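Local coordinates for ULam111 (Flavobacterium sp., PDB 5WUT), which probably hydrolyses the beta-1,3-glucosidic bonds of laminarin, as a family 16 glycoside hydrolase built on a beta-jelly-roll fold, at residues A[59-62]-A[67-70]; A[113-118]-A[189-194]; A[171-174]-A[179-182]. All blocks are in the same frame, centred on the assembly; numbering follows the deposited sequence.

Overall arrangement
The three contacts sample the jelly roll at two beta hairpins and one meeting of loops. Contact 1 lies on the opposite side of the chain's centre from the other two; its own centre is about 31 Å from the centre of each, and its nearest atoms stay about 14 Å from contact 2 and about 20 Å from contact 3. Contacts 2 and 3 are neighbours, with centres about 18 Å apart, and the indole of Trp-194 packs on the backbone of Lys-171 and Met-172. In sequence, the hairpin of contact 3 falls between the two loops that contact 2 joins. Contact 2 leads into strand 118-123, whose sequence fits the family 16 active-site motif, so that it probably carries the catalytic acids.

Contact 1: A[59-62]-A[67-70]; sequences TAKK and YTST
Lys-62 lies alongside Tyr-67, both side chains pointing the same way from a non-hydrogen-bonded pair in the antiparallel hairpin of strands 55-63 and 66-80, part of the jelly roll. The lysine shows how an aliphatic chain can use a ring as its bed. Its CB starts beside the ring, 3.9 Å from CD2 of Tyr-67. CG stands anti to the backbone N (chi1 -177°), which carries the chain out over one ring face; CG makes a CH-pi contact there, 28° off the ring normal, and its closest ring atom is CE2 of Tyr-67 at 3.6 Å. CD follows at 3.7 Å from the same CE2, and CE reaches the phenol end, 3.6 Å from OH of Tyr-67. A bend at the last torsion (chi4 -86°) then turns NZ to the carbonyl O of Gly-64, in the turn between the strands. The ring is also held at its far end, where OH hydrogen-bonds Asp-219, and it meets the ring of Phe-222 at a steep angle.

At the next pair along the hairpin, Lys-61 and Thr-68 form the hydrogen-bonded pair. Lys-61 N donates to Thr-68 O and Thr-68 N donates to Lys-61 O, each over 3.0 Å, with short CA-H...O contacts from Ala-60 and Tyr-67 flanking them. The side chains of Lys-61 and Thr-68 leave by the other sheet face, not the one that carries Lys-62 and Tyr-67. There Lys-61 CB rests 3.8 Å from Thr-68 OG1, a hydroxyl hydrogen-bonded to ND2 of Asn-48.

Contact 2: A[113-118]-A[189-194]; sequences WPQCGE and KTEAIW
Gln-115, the second residue of a type I beta turn from Pro-114 to Gly-117, reaches across to Glu-191 and joins two surface loops; the peptide bond before Pro-114 is cis. Direct bonding between the loops rests on a single amide-to-carboxylate bond. Gln-115 NE2 donates to Glu-191 OE2 over 2.8 Å, nearly straight at 170°; the acceptor lies in the amide plane, but the amide comes to it from above the carboxylate plane. The two side chains cross at about a right angle. The other end of the amide is held too, since OE1 of Gln-115 bonds OG1 of Thr-139.

Two waters add further links. One molecule donates both to Gln-115 O and to Glu-191 OE2, each over 2.8 Å, so that this carboxylate oxygen takes two bonds. A second bridges Gln-115 O and Glu-191 O, though it has more acceptors near it than protons to give.

Within each segment there are side-chain bonds. Beside Glu-191, an ST motif has Thr-190 OG1 accept from Ile-193 N at 3.3 Å. In 113-118, Trp-113 NE1 donates to OE1 of Glu-118, the first residue of strand 118-123, over 2.8 Å, bent to 137°.

Contact 3: A[171-174]-A[179-182]; sequences KMDF and ILVY
The side chains of Phe-174 and Tyr-182 lie side by side, pointing the same way, at a classic beta bulge, where Val-181 and Tyr-182 together face the one phenylalanine. The hairpin of strands 172-176 and 179-184 is thus a worked example of how an extra residue is absorbed without losing the backbone bonds. Phe-174 N donates to Tyr-182 O and Val-181 N donates to Phe-174 O, both over 2.8 Å, so that the single residue Phe-174 is gripped by two successive partners.

Phe-174 has the largest buried area of the contact, and its ring meets the tyrosine. Its CD1 lies 3.5 Å from Tyr-182 CD2, and the planes, at 33° to one another, meet obliquely. Tyr-182 O approaches this ring at its edge, in plane, 3.6 Å from Phe-174 CD1. Replacing Phe-174 by an alanine would probably open a gap beside the tyrosine ring and leave that ring freer to turn.

Leu-180 turns its end toward the opposite strand: with CG anti to its own N (chi1 177°), it brings CD1 to 3.3 Å from Phe-174 O and to 3.5 Å from Asp-173 CB. The carboxylate beyond that CB is tied back to Lys-171 by a salt bridge and forward to Thr-183 by OD2.

Ile-179 packs on Ile-179 of the second subunit. On the side of the two rings, Phe-174 and Tyr-182 both rest on Thr-134 and Leu-136 of strand 131-137, while Phe-174 also touches Ile-119 of strand 118-123 and Ile-165 of the adjoining strand 161-167.

Contact 1: A[59-62]-A[67-70]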
loop_
_atom_site.group_PDB
_atom_site.type_symbol
_atom_site.label_atom_id
_atom_site.label_comp_id
_atom_site.label_asym_id
_atom_site.label_seq_id
_atom_site.Cartn_x
_atom_site.Cartn_y
_atom_site.Cartn_z
ATOM N N THR A 59 -8.874 -1.578 25.892
ATOM C CA THR A 59 -8.318 -0.353 26.457
ATOM C C THR A 59 -7.105 -0.633 27.340
ATOM O O THR A 59 -7.161 -1.463 28.258
ATOM C CB THR A 59 -9.369 0.418 27.280
ATOM O OG1 THR A 59 -10.452 0.803 26.423
ATOM C CG2 THR A 59 -8.758 1.676 27.880
ATOM N N ALA A 60 -6.004 0.041 27.017
ATOM C CA ALA A 60 -4.792 0.003 27.827
ATOM C C ALA A 60 -4.908 1.088 28.891
ATOM O O ALA A 60 -5.209 2.231 28.568
ATOM C CB ALA A 60 -3.557 0.221 26.953
ATOM N N LYS A 61 -4.719 0.701 30.151
ATOM C CA LYS A 61 -4.908 1.617 31.274
ATOM C C LYS A 61 -3.699 1.626 32.189
ATOM O O LYS A 61 -2.977 0.641 32.297
ATOM C CB LYS A 61 -6.140 1.229 32.099
ATOM C CG LYS A 61 -7.449 1.126 31.329
ATOM C CD LYS A 61 -8.582 0.724 32.282
ATOM C CE LYS A 61 -9.635 -0.161 31.610
ATOM N NZ LYS A 61 -10.551 -0.818 32.608
ATOM N N LYS A 62 -3.514 2.747 32.879
ATOM C CA LYS A 62 -2.552 2.815 33.958
ATOM C C LYS A 62 -3.271 3.257 35.234
ATOM O O LYS A 62 -3.953 4.275 35.248
ATOM C CB LYS A 62 -1.418 3.772 33.610
ATOM C CG LYS A 62 -0.329 3.831 34.678
ATOM C CD LYS A 62 0.598 5.018 34.441
ATOM C CE LYS A 62 1.665 5.120 35.520
ATOM N NZ LYS A 62 1.157 5.882 36.698
ATOM N N TYR A 67 -0.217 -1.432 35.067
ATOM C CA TYR A 67 -0.708 -1.331 33.702
ATOM C C TYR A 67 -1.557 -2.545 33.378
ATOM O O TYR A 67 -1.181 -3.653 33.739
ATOM C CB TYR A 67 0.458 -1.249 32.723
ATOM C CG TYR A 67 1.337 -0.035 32.890
ATOM C CD1 TYR A 67 2.418 -0.055 33.762
ATOM C CD2 TYR A 67 1.092 1.130 32.164
ATOM C CE1 TYR A 67 3.225 1.048 33.917
ATOM C CE2 TYR A 67 1.910 2.253 32.305
ATOM C CZ TYR A 67 2.974 2.197 33.189
ATOM O OH TYR A 67 3.797 3.292 33.333
ATOM N N THR A 68 -2.665 -2.342 32.666
ATOM C CA THR A 68 -3.540 -3.452 32.287
ATOM C C THR A 68 -4.011 -3.362 30.835
ATOM O O THR A 68 -4.131 -2.280 30.268
ATOM C CB THR A 68 -4.784 -3.540 33.200
ATOM O OG1 THR A 68 -5.416 -2.258 33.285
ATOM C CG2 THR A 68 -4.387 -4.026 34.618
ATOM N N SER A 69 -4.300 -4.521 30.262
ATOM C CA SER A 69 -4.747 -4.578 28.879
ATOM C C SER A 69 -5.404 -5.931 28.646
ATOM O O SER A 69 -5.719 -6.633 29.612
ATOM C CB SER A 69 -3.571 -4.338 27.924
ATOM O OG SER A 69 -4.033 -4.093 26.590
ATOM N N THR A 70 -5.607 -6.282 27.374
ATOM C CA THR A 70 -6.289 -7.517 26.976
ATOM C C THR A 70 -5.449 -8.305 25.990
ATOM O O THR A 70 -4.797 -7.713 25.108
ATOM C CB THR A 70 -7.656 -7.226 26.310
ATOM O OG1 THR A 70 -8.413 -6.333 27.135
ATOM C CG2 THR A 70 -8.465 -8.521 26.050
#

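Contact 2: A[113-118]-A[189-194]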
loop_
_atom_site.group_PDB
_atom_site.type_symbol
_atom_site.label_atom_id
_atom_site.label_comp_id
_atom_site.label_asym_id
_atom_site.label_seq_id
_atom_site.Cartn_x
_atom_site.Cartn_y
_atom_site.Cartn_z
ATOM N N TRP A 113 7.370 -22.433 20.817
ATOM C CA TRP A 113 7.800 -21.307 19.992
ATOM C C TRP A 113 9.321 -21.257 20.061
ATOM O O TRP A 113 9.880 -21.427 21.141
ATOM C CB TRP A 113 7.170 -19.999 20.502
ATOM C CG TRP A 113 7.468 -18.775 19.678
ATOM C CD1 TRP A 113 6.664 -18.219 18.733
ATOM C CD2 TRP A 113 8.646 -17.959 19.733
ATOM N NE1 TRP A 113 7.269 -17.117 18.181
ATOM C CE2 TRP A 113 8.484 -16.927 18.787
ATOM C CE3 TRP A 113 9.820 -17.997 20.497
ATOM C CZ2 TRP A 113 9.449 -15.940 18.579
ATOM C CZ3 TRP A 113 10.790 -17.005 20.287
ATOM C CH2 TRP A 113 10.597 -15.998 19.330
ATOM N N PRO A 114 10.002 -20.992 18.935
ATOM C CA PRO A 114 9.478 -20.580 17.631
ATOM C C PRO A 114 9.235 -21.687 16.621
ATOM O O PRO A 114 8.868 -21.366 15.497
ATOM C CB PRO A 114 10.588 -19.674 17.109
ATOM C CG PRO A 114 11.827 -20.381 17.576
ATOM C CD PRO A 114 11.474 -20.879 18.969
ATOM N N GLN A 115 9.427 -22.950 16.981
ATOM C CA GLN A 115 9.282 -24.021 15.994
ATOM C C GLN A 115 7.876 -24.050 15.403
ATOM O O GLN A 115 7.685 -24.379 14.228
ATOM C CB GLN A 115 9.623 -25.380 16.621
ATOM C CG GLN A 115 9.491 -26.572 15.675
ATOM C CD GLN A 115 10.610 -26.649 14.651
ATOM O OE1 GLN A 115 11.705 -26.119 14.859
ATOM N NE2 GLN A 115 10.340 -27.319 13.532
ATOM N N CYS A 116 6.894 -23.683 16.219
ATOM C CA CYS A 116 5.493 -23.706 15.804
ATOM C C CYS A 116 5.205 -22.698 14.699
ATOM O O CYS A 116 4.255 -22.860 13.938
ATOM C CB CYS A 116 4.575 -23.416 16.993
ATOM S SG CYS A 116 4.835 -21.793 17.740
ATOM N N GLY A 117 6.026 -21.659 14.611
ATOM C CA GLY A 117 5.773 -20.597 13.652
ATOM C C GLY A 117 4.839 -19.500 14.151
ATOM O O GLY A 117 3.951 -19.725 14.994
ATOM N N GLU A 118 5.035 -18.299 13.606
ATOM C CA GLU A 118 4.256 -17.128 13.978
ATOM C C GLU A 118 4.061 -16.255 12.749
ATOM O O GLU A 118 4.991 -16.103 11.952
ATOM C CB GLU A 118 4.972 -16.347 15.087
ATOM C CG GLU A 118 4.326 -15.006 15.452
ATOM C CD GLU A 118 5.059 -14.261 16.564
ATOM O OE1 GLU A 118 5.801 -14.894 17.345
ATOM O OE2 GLU A 118 4.894 -13.035 16.660
ATOM N N LYS A 189 11.556 -25.306 1.792
ATOM C CA LYS A 189 10.541 -25.326 2.838
ATOM C C LYS A 189 10.647 -26.480 3.840
ATOM O O LYS A 189 9.732 -27.295 3.973
ATOM C CB LYS A 189 9.159 -25.310 2.201
ATOM C CG LYS A 189 8.816 -23.938 1.669
ATOM C CD LYS A 189 7.393 -23.865 1.225
ATOM C CE LYS A 189 7.045 -22.463 0.808
ATOM N NZ LYS A 189 7.677 -22.129 -0.505
ATOM N N THR A 190 11.753 -26.521 4.569
ATOM C CA THR A 190 11.854 -27.383 5.731
ATOM C C THR A 190 10.907 -26.851 6.806
ATOM O O THR A 190 10.433 -25.717 6.698
ATOM C CB THR A 190 13.271 -27.405 6.277
ATOM O OG1 THR A 190 13.599 -26.087 6.731
ATOM C CG2 THR A 190 14.259 -27.820 5.193
ATOM N N GLU A 191 10.648 -27.637 7.848
ATOM C CA GLU A 191 9.813 -27.150 8.947
ATOM C C GLU A 191 10.475 -25.968 9.667
ATOM O O GLU A 191 9.786 -25.063 10.157
ATOM C CB GLU A 191 9.493 -28.273 9.946
ATOM C CG GLU A 191 8.486 -27.830 11.021
ATOM C CD GLU A 191 8.007 -28.955 11.930
ATOM O OE1 GLU A 191 7.637 -30.031 11.399
ATOM O OE2 GLU A 191 7.991 -28.753 13.172
ATOM N N ALA A 192 11.807 -25.949 9.704
ATOM C CA ALA A 192 12.533 -24.869 10.366
ATOM C C ALA A 192 12.295 -23.545 9.657
ATOM O O ALA A 192 12.178 -22.497 10.291
ATOM C CB ALA A 192 14.028 -25.182 10.427
ATOM N N ILE A 193 12.228 -23.599 8.331
ATOM C CA ILE A 193 12.015 -22.411 7.510
ATOM C C ILE A 193 10.527 -22.131 7.317
ATOM O O ILE A 193 10.092 -20.976 7.283
ATOM C CB ILE A 193 12.710 -22.596 6.147
ATOM C CG1 ILE A 193 14.220 -22.567 6.351
ATOM C CG2 ILE A 193 12.295 -21.526 5.144
ATOM C CD1 ILE A 193 15.002 -23.006 5.145
ATOM N N TRP A 194 9.746 -23.202 7.236
ATOM C CA TRP A 194 8.337 -23.096 6.860
ATOM C C TRP A 194 7.460 -24.013 7.691
ATOM O O TRP A 194 7.095 -25.106 7.248
ATOM C CB TRP A 194 8.178 -23.421 5.366
ATOM C CG TRP A 194 6.799 -23.207 4.790
ATOM C CD1 TRP A 194 5.821 -24.144 4.640
ATOM C CD2 TRP A 194 6.273 -21.989 4.243
ATOM N NE1 TRP A 194 4.712 -23.588 4.042
ATOM C CE2 TRP A 194 4.965 -22.264 3.794
ATOM C CE3 TRP A 194 6.778 -20.694 4.096
ATOM C CZ2 TRP A 194 4.152 -21.291 3.208
ATOM C CZ3 TRP A 194 5.972 -19.729 3.513
ATOM C CH2 TRP A 194 4.669 -20.036 3.079
HETATM O O HOH W 1 9.944 -23.334 12.552
HETATM O O HOH W 2 6.246 -26.599 13.420
#

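Contact 3: A[171-174]-A[179-182]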
loop_
_atom_site.group_PDB
_atom_site.type_symbol
_atom_site.label_atom_id
_atom_site.label_comp_id
_atom_site.label_asym_id
_atom_site.label_seq_id
_atom_site.Cartn_x
_atom_site.Cartn_y
_atom_site.Cartn_z
ATOM N N LYS A 171 3.493 -19.692 -0.388
ATOM C CA LYS A 171 3.929 -18.356 -0.015
ATOM C C LYS A 171 2.992 -17.651 0.948
ATOM O O LYS A 171 1.831 -18.039 1.120
ATOM C CB LYS A 171 4.121 -17.484 -1.255
ATOM C CG LYS A 171 2.904 -17.360 -2.104
ATOM C CD LYS A 171 3.093 -16.265 -3.137
ATOM C CE LYS A 171 1.908 -16.231 -4.070
ATOM N NZ LYS A 171 0.694 -15.726 -3.382
ATOM N N MET A 172 3.527 -16.608 1.571
ATOM C CA MET A 172 2.788 -15.760 2.485
ATOM C C MET A 172 2.841 -14.326 1.980
ATOM O O MET A 172 3.914 -13.711 1.991
ATOM C CB MET A 172 3.387 -15.850 3.890
ATOM C CG MET A 172 2.501 -15.309 4.999
ATOM S SD MET A 172 1.233 -16.505 5.469
ATOM C CE MET A 172 2.211 -17.779 6.254
ATOM N N ASP A 173 1.702 -13.806 1.528
ATOM C CA ASP A 173 1.592 -12.413 1.075
ATOM C C ASP A 173 0.936 -11.572 2.164
ATOM O O ASP A 173 -0.051 -12.013 2.767
ATOM C CB ASP A 173 0.736 -12.290 -0.189
ATOM C CG ASP A 173 1.421 -12.786 -1.451
ATOM O OD1 ASP A 173 0.686 -13.223 -2.359
ATOM O OD2 ASP A 173 2.652 -12.718 -1.582
ATOM N N PHE A 174 1.448 -10.366 2.397
ATOM C CA PHE A 174 0.879 -9.468 3.395
ATOM C C PHE A 174 0.334 -8.208 2.727
ATOM O O PHE A 174 1.013 -7.633 1.865
ATOM C CB PHE A 174 1.936 -9.063 4.433
ATOM C CG PHE A 174 2.467 -10.206 5.276
ATOM C CD1 PHE A 174 3.373 -11.122 4.749
ATOM C CD2 PHE A 174 2.113 -10.318 6.623
ATOM C CE1 PHE A 174 3.884 -12.165 5.545
ATOM C CE2 PHE A 174 2.616 -11.340 7.413
ATOM C CZ PHE A 174 3.497 -12.267 6.876
ATOM N N ILE A 179 -3.059 -3.317 -0.445
ATOM C CA ILE A 179 -1.778 -3.201 -1.151
ATOM C C ILE A 179 -0.779 -4.262 -0.679
ATOM O O ILE A 179 -0.511 -4.384 0.510
ATOM C CB ILE A 179 -1.203 -1.800 -0.976
ATOM C CG1 ILE A 179 -2.163 -0.812 -1.635
ATOM C CG2 ILE A 179 0.193 -1.720 -1.565
ATOM C CD1 ILE A 179 -1.756 0.614 -1.499
ATOM N N LEU A 180 -0.251 -5.056 -1.609
ATOM C CA LEU A 180 0.739 -6.070 -1.241
ATOM C C LEU A 180 2.024 -5.397 -0.784
ATOM O O LEU A 180 2.675 -4.702 -1.576
ATOM C CB LEU A 180 1.022 -7.004 -2.407
ATOM C CG LEU A 180 2.086 -8.076 -2.170
ATOM C CD1 LEU A 180 1.634 -9.015 -1.093
ATOM C CD2 LEU A 180 2.334 -8.835 -3.479
ATOM N N VAL A 181 2.372 -5.572 0.492
ATOM C CA VAL A 181 3.536 -4.870 1.046
ATOM C C VAL A 181 4.739 -5.771 1.305
ATOM O O VAL A 181 5.861 -5.271 1.443
ATOM C CB VAL A 181 3.191 -4.140 2.354
ATOM C CG1 VAL A 181 2.140 -3.083 2.089
ATOM C CG2 VAL A 181 2.726 -5.128 3.440
ATOM N N TYR A 182 4.519 -7.083 1.371
ATOM C CA TYR A 182 5.586 -8.013 1.740
ATOM C C TYR A 182 5.212 -9.431 1.325
ATOM O O TYR A 182 4.058 -9.846 1.477
ATOM C CB TYR A 182 5.863 -7.955 3.256
ATOM C CG TYR A 182 6.872 -8.962 3.771
ATOM C CD1 TYR A 182 8.144 -9.071 3.204
ATOM C CD2 TYR A 182 6.566 -9.780 4.851
ATOM C CE1 TYR A 182 9.062 -10.004 3.673
ATOM C CE2 TYR A 182 7.484 -10.700 5.337
ATOM C CZ TYR A 182 8.724 -10.804 4.748
ATOM O OH TYR A 182 9.614 -11.746 5.227
#